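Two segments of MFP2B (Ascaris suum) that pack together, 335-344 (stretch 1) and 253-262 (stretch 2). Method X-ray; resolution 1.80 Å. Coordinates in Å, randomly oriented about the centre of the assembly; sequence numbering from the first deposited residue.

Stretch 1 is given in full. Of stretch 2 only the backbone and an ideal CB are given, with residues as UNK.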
# COMPACT_ATOMS: atom_id res chain seq x y z
N ALA A 335 -21.69 4.21 6.12
CA ALA A 335 -20.61 5.19 6.16
C ALA A 335 -20.39 5.62 7.59
O ALA A 335 -21.35 5.79 8.39
CB ALA A 335 -20.96 6.40 5.29
N THR A 336 -19.13 5.80 7.95
CA THR A 336 -18.78 6.19 9.32
C THR A 336 -17.58 7.13 9.44
O THR A 336 -16.83 7.32 8.50
CB THR A 336 -18.52 4.94 10.21
OG1 THR A 336 -17.17 4.48 10.09
CG2 THR A 336 -19.30 3.71 9.77
N ILE A 337 -17.48 7.75 10.62
CA ILE A 337 -16.34 8.57 10.98
C ILE A 337 -15.95 8.22 12.41
O ILE A 337 -16.78 7.70 13.19
CB ILE A 337 -16.66 10.07 10.93
CG1 ILE A 337 -17.95 10.40 11.72
CG2 ILE A 337 -16.75 10.54 9.54
CD1 ILE A 337 -18.13 11.91 11.99
N GLY A 338 -14.70 8.49 12.74
CA GLY A 338 -14.30 8.62 14.11
C GLY A 338 -14.58 10.04 14.54
O GLY A 338 -14.13 10.97 13.88
N TYR A 339 -15.34 10.23 15.62
CA TYR A 339 -15.57 11.56 16.14
C TYR A 339 -16.13 11.52 17.56
O TYR A 339 -16.93 10.68 17.88
CB TYR A 339 -16.54 12.32 15.24
CG TYR A 339 -16.75 13.75 15.68
CD1 TYR A 339 -15.83 14.72 15.34
CD2 TYR A 339 -17.85 14.12 16.44
CE1 TYR A 339 -15.99 16.05 15.76
CE2 TYR A 339 -18.02 15.47 16.87
CZ TYR A 339 -17.06 16.42 16.51
OH TYR A 339 -17.16 17.74 16.90
N GLY A 340 -15.72 12.45 18.41
CA GLY A 340 -16.32 12.62 19.71
C GLY A 340 -16.12 11.44 20.63
O GLY A 340 -16.97 11.17 21.46
N GLY A 341 -15.02 10.73 20.45
CA GLY A 341 -14.73 9.57 21.28
C GLY A 341 -15.47 8.30 20.91
O GLY A 341 -15.46 7.34 21.67
N THR A 342 -16.09 8.27 19.73
CA THR A 342 -16.78 7.10 19.27
C THR A 342 -16.73 6.96 17.73
O THR A 342 -16.08 7.76 17.06
CB THR A 342 -18.24 7.10 19.81
OG1 THR A 342 -18.80 5.81 19.64
CG2 THR A 342 -19.13 7.97 19.03
N GLU A 343 -17.38 5.94 17.20
CA GLU A 343 -17.55 5.81 15.75
C GLU A 343 -19.01 6.18 15.46
O GLU A 343 -19.94 5.56 16.00
CB GLU A 343 -17.21 4.41 15.27
CG GLU A 343 -17.32 4.27 13.76
CD GLU A 343 -17.09 2.87 13.24
OE1 GLU A 343 -17.24 1.92 14.02
OE2 GLU A 343 -16.78 2.72 12.03
N LYS A 344 -19.21 7.22 14.66
CA LYS A 344 -20.55 7.63 14.25
C LYS A 344 -20.91 6.93 12.94
O LYS A 344 -20.18 7.03 11.94
CB LYS A 344 -20.62 9.13 14.14
CG LYS A 344 -21.87 9.72 13.48
CD LYS A 344 -23.17 9.42 14.21
CE LYS A 344 -24.24 10.48 13.87
NZ LYS A 344 -25.59 10.14 14.46
N UNK A 253 -3.81 12.12 12.55
CA UNK A 253 -4.84 11.28 11.93
C UNK A 253 -5.98 10.98 12.88
O UNK A 253 -5.83 10.99 14.13
CB UNK A 253 -4.23 9.97 11.44
N UNK A 254 -7.12 10.63 12.28
CA UNK A 254 -8.23 10.06 13.02
C UNK A 254 -8.97 9.02 12.19
O UNK A 254 -9.29 9.27 11.04
CB UNK A 254 -9.19 11.16 13.47
N UNK A 255 -9.21 7.86 12.78
CA UNK A 255 -10.01 6.78 12.16
C UNK A 255 -11.13 6.35 13.10
O UNK A 255 -11.00 6.44 14.33
CB UNK A 255 -9.13 5.58 11.81
N UNK A 256 -12.23 5.87 12.51
CA UNK A 256 -13.31 5.26 13.25
C UNK A 256 -13.47 3.82 12.79
O UNK A 256 -13.47 3.54 11.60
CB UNK A 256 -14.61 6.04 13.07
N UNK A 257 -13.57 2.90 13.74
CA UNK A 257 -13.72 1.50 13.43
C UNK A 257 -14.10 0.77 14.70
O UNK A 257 -13.72 1.21 15.79
CB UNK A 257 -12.44 0.92 12.82
N UNK A 258 -14.86 -0.29 14.53
CA UNK A 258 -15.29 -1.18 15.63
C UNK A 258 -16.02 -0.48 16.75
O UNK A 258 -15.96 -0.92 17.89
CB UNK A 258 -14.07 -1.90 16.22
N UNK A 259 -16.73 0.59 16.44
CA UNK A 259 -17.43 1.42 17.41
C UNK A 259 -16.57 2.42 18.15
O UNK A 259 -17.06 3.09 19.03
CB UNK A 259 -18.12 0.52 18.44
N UNK A 260 -15.29 2.54 17.79
CA UNK A 260 -14.37 3.45 18.48
C UNK A 260 -13.79 4.53 17.56
O UNK A 260 -13.78 4.39 16.35
CB UNK A 260 -13.23 2.65 19.10
N UNK A 261 -13.25 5.57 18.21
CA UNK A 261 -12.43 6.57 17.58
C UNK A 261 -10.99 6.32 17.96
O UNK A 261 -10.69 6.02 19.12
CB UNK A 261 -12.87 7.98 17.97
N UNK A 262 -10.09 6.46 16.98
CA UNK A 262 -8.67 6.30 17.17
C UNK A 262 -8.01 7.58 16.72
O UNK A 262 -8.08 7.93 15.53
CB UNK A 262 -8.13 5.09 16.41

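Both stretches are β-hairpins closed by type I' turns, and they pack with the strands crossing rather than aligned. Position 253 lies out of reach of stretch 1, which therefore sets no preference; it is Ala253.

At 254 the CA-to-CB bond points toward stretch 1, but the ideal CB is still 5.0 Å from Gly338 O. A small or medium side chain could fill that gap. The residue is Cys254, whose t rotamer brings SG to 3.6 Å from Gly338 O.

Position 255 points away, so stretch 1 hardly constrains it and many residues, including large ones, would do. It is Phe255.

Position 256 is the most restrictive. Its CB would point straight at stretch 1, 2.5 Å from Gly338 N and 2.6 Å from Ile337 C, both clashes. Only glycine fits, and Gly256 is found, its CA 3.6 Å from the CA of Gly338. With no side chain on either residue, the backbones can touch where the hairpins cross. Water 1 donates to both Gly256 O and Thr336 OG1, bridging the stretches beside this point.

Position 257 again points away, and a large side chain would be tolerated. It is Trp257, with NE1 hydrogen-bonded elsewhere in the structure.

Positions 258 and 259 have positive phi (56° and 80°), as a type I' turn requires, which favours glycine, although asparagine or aspartate might serve. Their CB atoms would point away from stretch 1, so the backbone matters more here: the Glu343 carboxylate of stretch 1 offers an acceptor to the amide of 259, a contact that any residue able to adopt this positive phi could make. The residues are Gly258 and Gly259. Gly259 N donates to Glu343 OE1 at 2.8 Å, while Glu343 N makes a weak hydrogen bond to Gly259 O at 3.4 Å. Glu343 OE2 is held by Thr336 OG1 at 2.6 Å, which steadies the carboxylate facing this turn.

At 260 the CB points away, with nothing of stretch 1 within 5.5 Å, so stretch 1 sets little preference and many kinds of side chain would suit. It is His260, whose ND1 donates to the OH of the residue at 262 at 3.2 Å.

Position 261 points toward stretch 1, its ideal CB 3.3 Å from Thr342 O. Beyond lies the turn from Tyr339 to Thr342, where Gly341 N offers a donor, so an extended side chain ending in an acceptor, glutamate or glutamine, is suited. Glu261, t at chi1 and chi2, accepts from Gly341 N through OE1 at 2.9 Å. The arrangement echoes Glu343 and Gly259: each hairpin's glutamate binds a turn amide of the other.

Position 262 points away and is lightly constrained. It is Tyr262, the partner of His260.

Stretch 2, residues 253-262: ACFGWGGHEY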
# COMPACT_ATOMS: atom_id res chain seq x y z
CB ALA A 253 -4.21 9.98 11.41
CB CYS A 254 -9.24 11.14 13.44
SG CYS A 254 -10.59 10.47 14.44
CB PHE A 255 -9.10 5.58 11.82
CG PHE A 255 -7.96 5.93 10.87
CD1 PHE A 255 -6.71 6.26 11.34
CD2 PHE A 255 -8.13 5.86 9.50
CE1 PHE A 255 -5.68 6.56 10.48
CE2 PHE A 255 -7.09 6.18 8.61
CZ PHE A 255 -5.89 6.53 9.08
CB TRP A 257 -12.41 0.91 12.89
CG TRP A 257 -12.51 -0.53 12.57
CD1 TRP A 257 -12.87 -1.08 11.39
CD2 TRP A 257 -12.22 -1.62 13.45
NE1 TRP A 257 -12.80 -2.44 11.46
CE2 TRP A 257 -12.44 -2.81 12.73
CE3 TRP A 257 -11.79 -1.71 14.77
CZ2 TRP A 257 -12.24 -4.08 13.29
CZ3 TRP A 257 -11.61 -2.99 15.34
CH2 TRP A 257 -11.84 -4.13 14.60
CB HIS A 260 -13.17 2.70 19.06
CG HIS A 260 -13.51 1.44 19.78
ND1 HIS A 260 -13.01 0.20 19.40
CD2 HIS A 260 -14.24 1.21 20.90
CE1 HIS A 260 -13.46 -0.73 20.22
NE2 HIS A 260 -14.21 -0.14 21.14
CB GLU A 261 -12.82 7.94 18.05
CG GLU A 261 -11.99 9.05 17.46
CD GLU A 261 -12.35 10.43 18.00
OE1 GLU A 261 -12.35 10.59 19.23
OE2 GLU A 261 -12.54 11.35 17.21
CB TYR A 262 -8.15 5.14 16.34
CG TYR A 262 -8.75 3.81 16.67
CD1 TYR A 262 -9.95 3.42 16.11
CD2 TYR A 262 -8.12 2.93 17.55
CE1 TYR A 262 -10.50 2.22 16.40
CE2 TYR A 262 -8.65 1.70 17.81
CZ TYR A 262 -9.85 1.35 17.25
OH TYR A 262 -10.42 0.12 17.52
O HOH W 1 -14.63 5.60 10.28
O HOH W 2 -17.60 4.43 21.74
O HOH W 3 -13.48 5.33 21.11
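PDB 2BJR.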